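Long-range contacts in Alpha/beta hydrolase fold-3 domain protein (Sulfolobus islandicus, PDB 5LK6), which probably hydrolyses carboxylic esters and lipids, as a thermostable esterase of the alpha/beta hydrolase superfamily: residues A[42-48]-A[60-66]; A[75-79]-A[90-94]. The contacts are given in a common frame with arbitrary orientation. Numbering follows the deposited sequence.

In the fold
Following the chain from its N terminus, contact 1 closes first: residues 42-48 lead into strand 46-52, the chain turns back, and 60-66 returns on strand 57-63, forming the antiparallel hairpin at one edge of the eight-stranded sheet. The chain then enters strand 72-77, and contact 2 closes a helix-free loop of ten residues between 75-79 and 90-94, at the start of helix 91-101. The two closures follow in series, neither nested nor crossed, with centres about 12 Å apart. They nevertheless meet: D91 OD1 accepts a probable hydrogen bond from Y63 OH (2.5 Å) and forms a salt bridge with R61 NH1 (3.1 Å), tying the hairpin to the start of helix 91-101.

Contact 1 (A[42-48]-A[60-66]); sequences EVGKVED and ARVYLPK
Strands 46-48 and 60-63 run antiparallel, axes 4.7 Å apart at 163°. E47 and V62 are a hydrogen-bonded pair (V62 N-E47 O 2.8 Å, E47 N-V62 O 3.1 Å), V46-Y63 and D48-R61 non-hydrogen-bonded. This edge hairpin of the alpha/beta hydrolase sheet continues before V46 through L64 N-K45 O (3.0 Å) and G44 N-L64 O (2.8 Å), where a CB on G44 would clash with the L64 and P65 carbonyls. On one face R61 (chi1-chi3 t, t, m) forms a two-pronged salt bridge with D48 (m), NE-OD1 2.7 Å and NH2-OD2 3.1 Å, while NH1 pairs with D91 and E88. V46 (t) sets CG2 3.9 Å from CD2 of Y63 (m), whose hydroxyl hydrogen-bonds D91 OD1. The other face carries E47 (p), CG 4.3 Å from CB of V62 (t); beta-branched valines suit strands. L64 (chi1 m, chi2 t) lays CD1 3.9 Å from K45 CB; V43 (m) lays CB 3.5 Å from L64 O. K66 (chi1 m, the rest t) salt-bridges E42, NZ-OE1 3.0 Å.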
ATOM      1  N   GLU A  42     -16.834   6.291 -15.508  1.00 42.85           N
ATOM      2  CA  GLU A  42     -17.775   7.428 -15.438  1.00 43.11           C
ATOM      3  C   GLU A  42     -17.585   8.053 -14.067  1.00 37.71           C
ATOM      4  O   GLU A  42     -17.383   7.350 -13.117  1.00 32.85           O
ATOM      5  CB  GLU A  42     -19.225   7.003 -15.601  1.00 50.35           C
ATOM      6  CG  GLU A  42     -19.960   7.366 -16.905  1.00 63.88           C
ATOM      7  CD  GLU A  42     -21.479   7.000 -16.816  1.00 71.61           C
ATOM      8  OE1 GLU A  42     -22.180   7.483 -15.871  1.00 57.45           O
ATOM      9  OE2 GLU A  42     -21.975   6.198 -17.665  1.00 71.30           O
ATOM     10  N   VAL A  43     -17.599   9.377 -13.992  1.00 38.87           N
ATOM     11  CA  VAL A  43     -17.499  10.142 -12.730  1.00 39.85           C
ATOM     12  C   VAL A  43     -18.628  11.181 -12.784  1.00 40.22           C
ATOM     13  O   VAL A  43     -19.576  10.981 -13.522  1.00 38.50           O
ATOM     14  CB  VAL A  43     -16.086  10.798 -12.550  1.00 42.82           C
ATOM     15  CG1 VAL A  43     -15.061   9.753 -12.091  1.00 42.32           C
ATOM     16  CG2 VAL A  43     -15.632  11.519 -13.822  1.00 40.24           C
ATOM     17  N   GLY A  44     -18.566  12.271 -12.029  1.00 42.21           N
ATOM     18  CA  GLY A  44     -19.519  13.364 -12.217  1.00 40.65           C
ATOM     19  C   GLY A  44     -19.261  14.232 -13.446  1.00 43.66           C
ATOM     20  O   GLY A  44     -18.969  13.752 -14.567  1.00 39.61           O
ATOM     21  N   LYS A  45     -19.393  15.535 -13.222  1.00 47.07           N
ATOM     22  CA  LYS A  45     -19.156  16.540 -14.248  1.00 49.00           C
ATOM     23  C   LYS A  45     -17.636  16.713 -14.436  1.00 45.26           C
ATOM     24  O   LYS A  45     -16.889  16.905 -13.463  1.00 42.55           O
ATOM     25  CB  LYS A  45     -19.798  17.860 -13.787  1.00 54.27           C
ATOM     26  CG  LYS A  45     -19.948  19.030 -14.781  1.00 60.11           C
ATOM     27  CD  LYS A  45     -20.097  20.348 -13.978  1.00 65.94           C
ATOM     28  CE  LYS A  45     -21.051  21.370 -14.600  1.00 73.42           C
ATOM     29  NZ  LYS A  45     -20.316  22.258 -15.525  1.00 73.12           N
ATOM     30  N   VAL A  46     -17.204  16.659 -15.692  1.00 41.50           N
ATOM     31  CA  VAL A  46     -15.836  16.975 -16.096  1.00 41.52           C
ATOM     32  C   VAL A  46     -15.858  18.284 -16.919  1.00 43.51           C
ATOM     33  O   VAL A  46     -16.509  18.324 -17.952  1.00 40.14           O
ATOM     34  CB  VAL A  46     -15.284  15.835 -16.965  1.00 42.19           C
ATOM     35  CG1 VAL A  46     -13.871  16.148 -17.400  1.00 46.08           C
ATOM     36  CG2 VAL A  46     -15.325  14.485 -16.227  1.00 42.02           C
ATOM     37  N   GLU A  47     -15.189  19.358 -16.476  1.00 44.56           N
ATOM     38  CA  GLU A  47     -15.035  20.581 -17.325  1.00 41.60           C
ATOM     39  C   GLU A  47     -13.565  20.918 -17.490  1.00 40.73           C
ATOM     40  O   GLU A  47     -12.742  20.552 -16.671  1.00 37.44           O
ATOM     41  CB  GLU A  47     -15.814  21.813 -16.814  1.00 41.75           C
ATOM     42  CG  GLU A  47     -15.725  22.041 -15.314  1.00 47.94           C
ATOM     43  CD  GLU A  47     -16.214  23.415 -14.863  1.00 49.90           C
ATOM     44  OE1 GLU A  47     -16.705  24.121 -15.753  1.00 47.36           O
ATOM     45  OE2 GLU A  47     -16.084  23.776 -13.639  1.00 50.48           O
ATOM     46  N   ASP A  48     -13.246  21.586 -18.587  1.00 39.14           N
ATOM     47  CA  ASP A  48     -11.936  22.178 -18.774  1.00 36.72           C
ATOM     48  C   ASP A  48     -11.994  23.621 -18.330  1.00 35.21           C
ATOM     49  O   ASP A  48     -12.969  24.252 -18.542  1.00 41.23           O
ATOM     50  CB  ASP A  48     -11.497  22.048 -20.213  1.00 35.75           C
ATOM     51  CG  ASP A  48     -11.208  20.589 -20.609  1.00 41.12           C
ATOM     52  OD1 ASP A  48     -10.540  19.864 -19.826  1.00 46.09           O
ATOM     53  OD2 ASP A  48     -11.606  20.157 -21.723  1.00 44.65           O
ATOM     54  N   ALA A  60      -6.466  23.327 -17.078  1.00 32.20           N
ATOM     55  CA  ALA A  60      -6.672  22.304 -16.100  1.00 31.31           C
ATOM     56  C   ALA A  60      -7.946  21.620 -16.468  1.00 32.24           C
ATOM     57  O   ALA A  60      -8.798  22.202 -17.099  1.00 31.22           O
ATOM     58  CB  ALA A  60      -6.806  22.919 -14.746  1.00 32.70           C
ATOM     59  N   ARG A  61      -8.064  20.359 -16.102  1.00 33.23           N
ATOM     60  CA  ARG A  61      -9.320  19.650 -16.242  1.00 31.96           C
ATOM     61  C   ARG A  61      -9.823  19.260 -14.838  1.00 31.32           C
ATOM     62  O   ARG A  61      -9.084  18.704 -14.039  1.00 28.92           O
ATOM     63  CB  ARG A  61      -9.151  18.451 -17.141  1.00 30.79           C
ATOM     64  CG  ARG A  61     -10.366  17.539 -17.146  1.00 30.05           C
ATOM     65  CD  ARG A  61     -10.270  16.548 -18.276  1.00 30.25           C
ATOM     66  NE  ARG A  61     -10.248  17.243 -19.552  1.00 29.87           N
ATOM     67  CZ  ARG A  61     -10.044  16.662 -20.729  1.00 32.06           C
ATOM     68  NH1 ARG A  61      -9.807  15.323 -20.850  1.00 32.49           N
ATOM     69  NH2 ARG A  61     -10.052  17.440 -21.813  1.00 30.56           N
ATOM     70  N   VAL A  62     -11.090  19.583 -14.570  1.00 32.12           N
ATOM     71  CA  VAL A  62     -11.735  19.361 -13.275  1.00 31.14           C
ATOM     72  C   VAL A  62     -12.659  18.158 -13.350  1.00 29.14           C
ATOM     73  O   VAL A  62     -13.534  18.077 -14.200  1.00 30.55           O
ATOM     74  CB  VAL A  62     -12.509  20.582 -12.834  1.00 30.66           C
ATOM     75  CG1 VAL A  62     -12.890  20.460 -11.372  1.00 30.87           C
ATOM     76  CG2 VAL A  62     -11.673  21.843 -13.072  1.00 31.81           C
ATOM     77  N   TYR A  63     -12.395  17.189 -12.492  1.00 30.86           N
ATOM     78  CA  TYR A  63     -13.242  16.002 -12.371  1.00 32.18           C
ATOM     79  C   TYR A  63     -13.958  16.073 -11.013  1.00 33.64           C
ATOM     80  O   TYR A  63     -13.312  16.263  -9.941  1.00 31.19           O
ATOM     81  CB  TYR A  63     -12.389  14.742 -12.411  1.00 29.91           C
ATOM     82  CG  TYR A  63     -11.479  14.599 -13.591  1.00 26.86           C
ATOM     83  CD1 TYR A  63     -10.233  15.247 -13.640  1.00 28.64           C
ATOM     84  CD2 TYR A  63     -11.813  13.773 -14.621  1.00 26.06           C
ATOM     85  CE1 TYR A  63      -9.360  15.062 -14.719  1.00 27.69           C
ATOM     86  CE2 TYR A  63     -10.982  13.606 -15.710  1.00 29.24           C
ATOM     87  CZ  TYR A  63      -9.750  14.240 -15.761  1.00 28.75           C
ATOM     88  OH  TYR A  63      -8.948  14.012 -16.868  1.00 31.19           O
ATOM     89  N   LEU A  64     -15.286  15.959 -11.053  1.00 36.29           N
ATOM     90  CA  LEU A  64     -16.055  15.817  -9.800  1.00 36.56           C
ATOM     91  C   LEU A  64     -16.439  14.367  -9.688  1.00 33.18           C
ATOM     92  O   LEU A  64     -16.587  13.682 -10.700  1.00 33.42           O
ATOM     93  CB  LEU A  64     -17.305  16.671  -9.775  1.00 37.41           C
ATOM     94  CG  LEU A  64     -17.264  18.184 -10.028  1.00 41.62           C
ATOM     95  CD1 LEU A  64     -18.721  18.630 -10.069  1.00 41.70           C
ATOM     96  CD2 LEU A  64     -16.482  19.026  -9.009  1.00 42.01           C
ATOM     97  N   PRO A  65     -16.574  13.877  -8.464  1.00 32.11           N
ATOM     98  CA  PRO A  65     -17.119  12.536  -8.288  1.00 36.00           C
ATOM     99  C   PRO A  65     -18.659  12.534  -8.323  1.00 39.94           C
ATOM    100  O   PRO A  65     -19.316  13.603  -8.373  1.00 37.27           O
ATOM    101  CB  PRO A  65     -16.616  12.145  -6.919  1.00 36.13           C
ATOM    102  CG  PRO A  65     -16.525  13.459  -6.183  1.00 35.35           C
ATOM    103  CD  PRO A  65     -16.281  14.538  -7.189  1.00 32.79           C
ATOM    104  N   LYS A  66     -19.208  11.318  -8.327  1.00 41.79           N
ATOM    105  CA  LYS A  66     -20.655  11.088  -8.292  1.00 39.26           C
ATOM    106  C   LYS A  66     -21.220  11.483  -6.954  1.00 37.85           C
ATOM    107  O   LYS A  66     -22.198  12.189  -6.905  1.00 34.92           O
ATOM    108  CB  LYS A  66     -20.987   9.646  -8.655  1.00 40.58           C
ATOM    109  CG  LYS A  66     -20.946   9.500 -10.158  1.00 42.38           C
ATOM    110  CD  LYS A  66     -21.317   8.137 -10.674  1.00 44.47           C
ATOM    111  CE  LYS A  66     -21.882   8.298 -12.086  1.00 51.21           C
ATOM    112  NZ  LYS A  66     -21.664   7.101 -12.944  1.00 53.15           N
TER

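Contact 2 (A[75-79]-A[90-94]); sequences IYLHG and YDPLC
H78 and G79 begin the HGGG sequence, which in related esterases forms the oxyanion hole and probably does so here; the contact sets it against helix 91-101 in the beta-alpha-beta unit formed with strands 72-77 and 104-108. Residues 75-77 are extended; H78 (phi/psi -70/156) and G79 follow. Y90 holds the N-cap position, and C94 N is hydrogen-bonded to Y90 O at 2.9 Å. Y76 (chi1 t) points at the helix: CE2 is 3.9 Å from Y90 CD2, OH 3.6 Å from L93 CD2, and CD2 3.7 Å from C94 SG, an oblique sulfur-aromatic contact. H78 (chi1 p) sets CB 3.4 Å from the centroid of the Y90 ring (chi1 -91°, chi2 66°), over its face as a CH-pi contact; its imidazole leads away, ND1 donating to G79 O (2.6 Å), and stacks on Y110. Tyrosine suits positions 76 and 90 by joining an apolar ring to a polar tip: the rings are buried, and both hydroxyls hydrogen-bond D150, which precedes S151 in the probable nucleophile elbow.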
ATOM      1  N   ILE A  75      -5.004  18.532  -6.279  1.00 23.13           N
ATOM      2  CA  ILE A  75      -4.261  18.987  -7.448  1.00 25.70           C
ATOM      3  C   ILE A  75      -3.422  17.802  -7.954  1.00 26.03           C
ATOM      4  O   ILE A  75      -2.631  17.217  -7.191  1.00 23.13           O
ATOM      5  CB  ILE A  75      -3.274  20.106  -7.113  1.00 26.92           C
ATOM      6  CG1 ILE A  75      -3.984  21.281  -6.418  1.00 28.42           C
ATOM      7  CG2 ILE A  75      -2.535  20.516  -8.399  1.00 26.91           C
ATOM      8  CD1 ILE A  75      -5.036  21.970  -7.277  1.00 28.50           C
ATOM      9  N   TYR A  76      -3.611  17.447  -9.221  1.00 25.70           N
ATOM     10  CA  TYR A  76      -2.883  16.339  -9.806  1.00 24.81           C
ATOM     11  C   TYR A  76      -1.976  16.863 -10.902  1.00 23.63           C
ATOM     12  O   TYR A  76      -2.477  17.428 -11.847  1.00 23.59           O
ATOM     13  CB  TYR A  76      -3.783  15.214 -10.328  1.00 23.45           C
ATOM     14  CG  TYR A  76      -2.948  13.969 -10.551  1.00 25.16           C
ATOM     15  CD1 TYR A  76      -2.653  13.108  -9.508  1.00 24.51           C
ATOM     16  CD2 TYR A  76      -2.329  13.737 -11.776  1.00 27.24           C
ATOM     17  CE1 TYR A  76      -1.848  12.002  -9.701  1.00 26.76           C
ATOM     18  CE2 TYR A  76      -1.510  12.637 -11.965  1.00 27.89           C
ATOM     19  CZ  TYR A  76      -1.269  11.769 -10.932  1.00 27.67           C
ATOM     20  OH  TYR A  76      -0.436  10.677 -11.141  1.00 28.50           O
ATOM     21  N   LEU A  77      -0.665  16.644 -10.739  1.00 22.17           N
ATOM     22  CA  LEU A  77       0.373  17.014 -11.709  1.00 23.50           C
ATOM     23  C   LEU A  77       0.932  15.778 -12.414  1.00 24.25           C
ATOM     24  O   LEU A  77       1.533  14.918 -11.745  1.00 24.46           O
ATOM     25  CB  LEU A  77       1.500  17.715 -10.965  1.00 24.18           C
ATOM     26  CG  LEU A  77       1.002  18.823 -10.022  1.00 25.45           C
ATOM     27  CD1 LEU A  77       2.137  19.345  -9.134  1.00 26.81           C
ATOM     28  CD2 LEU A  77       0.327  19.956 -10.801  1.00 24.28           C
ATOM     29  N   HIS A  78       0.713  15.647 -13.738  1.00 22.94           N
ATOM     30  CA  HIS A  78       1.072  14.409 -14.429  1.00 22.40           C
ATOM     31  C   HIS A  78       2.589  14.196 -14.553  1.00 22.50           C
ATOM     32  O   HIS A  78       3.363  15.130 -14.538  1.00 21.34           O
ATOM     33  CB  HIS A  78       0.436  14.378 -15.828  1.00 24.65           C
ATOM     34  CG  HIS A  78       1.002  15.382 -16.795  1.00 24.56           C
ATOM     35  ND1 HIS A  78       2.135  15.137 -17.541  1.00 24.68           N
ATOM     36  CD2 HIS A  78       0.595  16.630 -17.128  1.00 23.69           C
ATOM     37  CE1 HIS A  78       2.411  16.200 -18.279  1.00 24.76           C
ATOM     38  NE2 HIS A  78       1.501  17.123 -18.033  1.00 24.47           N
ATOM     39  N   GLY A  79       3.014  12.955 -14.704  1.00 24.06           N
ATOM     40  CA  GLY A  79       4.413  12.644 -15.097  1.00 23.17           C
ATOM     41  C   GLY A  79       4.695  12.696 -16.589  1.00 23.59           C
ATOM     42  O   GLY A  79       3.861  13.151 -17.361  1.00 27.27           O
ATOM     43  N   TYR A  90      -3.558  11.597 -19.354  1.00 21.44           N
ATOM     44  CA  TYR A  90      -3.731  11.237 -17.944  1.00 23.88           C
ATOM     45  C   TYR A  90      -5.184  11.068 -17.482  1.00 25.63           C
ATOM     46  O   TYR A  90      -5.467  10.819 -16.281  1.00 25.43           O
ATOM     47  CB  TYR A  90      -2.957  12.224 -17.046  1.00 24.79           C
ATOM     48  CG  TYR A  90      -1.543  11.692 -16.792  1.00 24.30           C
ATOM     49  CD1 TYR A  90      -0.618  11.576 -17.830  1.00 23.45           C
ATOM     50  CD2 TYR A  90      -1.174  11.241 -15.561  1.00 24.17           C
ATOM     51  CE1 TYR A  90       0.637  11.064 -17.610  1.00 22.87           C
ATOM     52  CE2 TYR A  90       0.083  10.729 -15.340  1.00 25.06           C
ATOM     53  CZ  TYR A  90       0.978  10.647 -16.375  1.00 23.34           C
ATOM     54  OH  TYR A  90       2.210  10.133 -16.117  1.00 22.69           O
ATOM     55  N   ASP A  91      -6.098  11.153 -18.441  1.00 25.60           N
ATOM     56  CA  ASP A  91      -7.480  11.255 -18.143  1.00 26.05           C
ATOM     57  C   ASP A  91      -8.015   9.921 -17.518  1.00 23.95           C
ATOM     58  O   ASP A  91      -8.744   9.967 -16.522  1.00 22.01           O
ATOM     59  CB  ASP A  91      -8.232  11.722 -19.416  1.00 29.63           C
ATOM     60  CG  ASP A  91      -9.758  11.935 -19.188  1.00 29.92           C
ATOM     61  OD1 ASP A  91     -10.175  13.061 -18.774  1.00 24.40           O
ATOM     62  OD2 ASP A  91     -10.489  10.925 -19.442  1.00 30.41           O
ATOM     63  N   PRO A  92      -7.627   8.757 -18.070  1.00 22.20           N
ATOM     64  CA  PRO A  92      -7.999   7.530 -17.382  1.00 24.15           C
ATOM     65  C   PRO A  92      -7.522   7.403 -15.920  1.00 26.07           C
ATOM     66  O   PRO A  92      -8.293   6.997 -15.035  1.00 27.88           O
ATOM     67  CB  PRO A  92      -7.378   6.433 -18.248  1.00 22.87           C
ATOM     68  CG  PRO A  92      -7.365   7.013 -19.609  1.00 21.67           C
ATOM     69  CD  PRO A  92      -7.020   8.466 -19.376  1.00 21.83           C
ATOM     70  N   LEU A  93      -6.286   7.770 -15.657  1.00 25.90           N
ATOM     71  CA  LEU A  93      -5.802   7.693 -14.293  1.00 25.56           C
ATOM     72  C   LEU A  93      -6.524   8.688 -13.382  1.00 24.53           C
ATOM     73  O   LEU A  93      -6.834   8.362 -12.242  1.00 26.03           O
ATOM     74  CB  LEU A  93      -4.294   7.932 -14.283  1.00 24.86           C
ATOM     75  CG  LEU A  93      -3.592   7.991 -12.936  1.00 25.45           C
ATOM     76  CD1 LEU A  93      -3.760   6.715 -12.150  1.00 24.43           C
ATOM     77  CD2 LEU A  93      -2.120   8.278 -13.182  1.00 28.09           C
ATOM     78  N   CYS A  94      -6.746   9.904 -13.872  1.00 24.27           N
ATOM     79  CA  CYS A  94      -7.268  10.954 -13.025  1.00 25.16           C
ATOM     80  C   CYS A  94      -8.695  10.629 -12.709  1.00 25.37           C
ATOM     81  O   CYS A  94      -9.134  10.856 -11.604  1.00 23.15           O
ATOM     82  CB  CYS A  94      -7.190  12.317 -13.675  1.00 26.32           C
ATOM     83  SG  CYS A  94      -5.542  13.033 -13.567  1.00 25.74           S
TER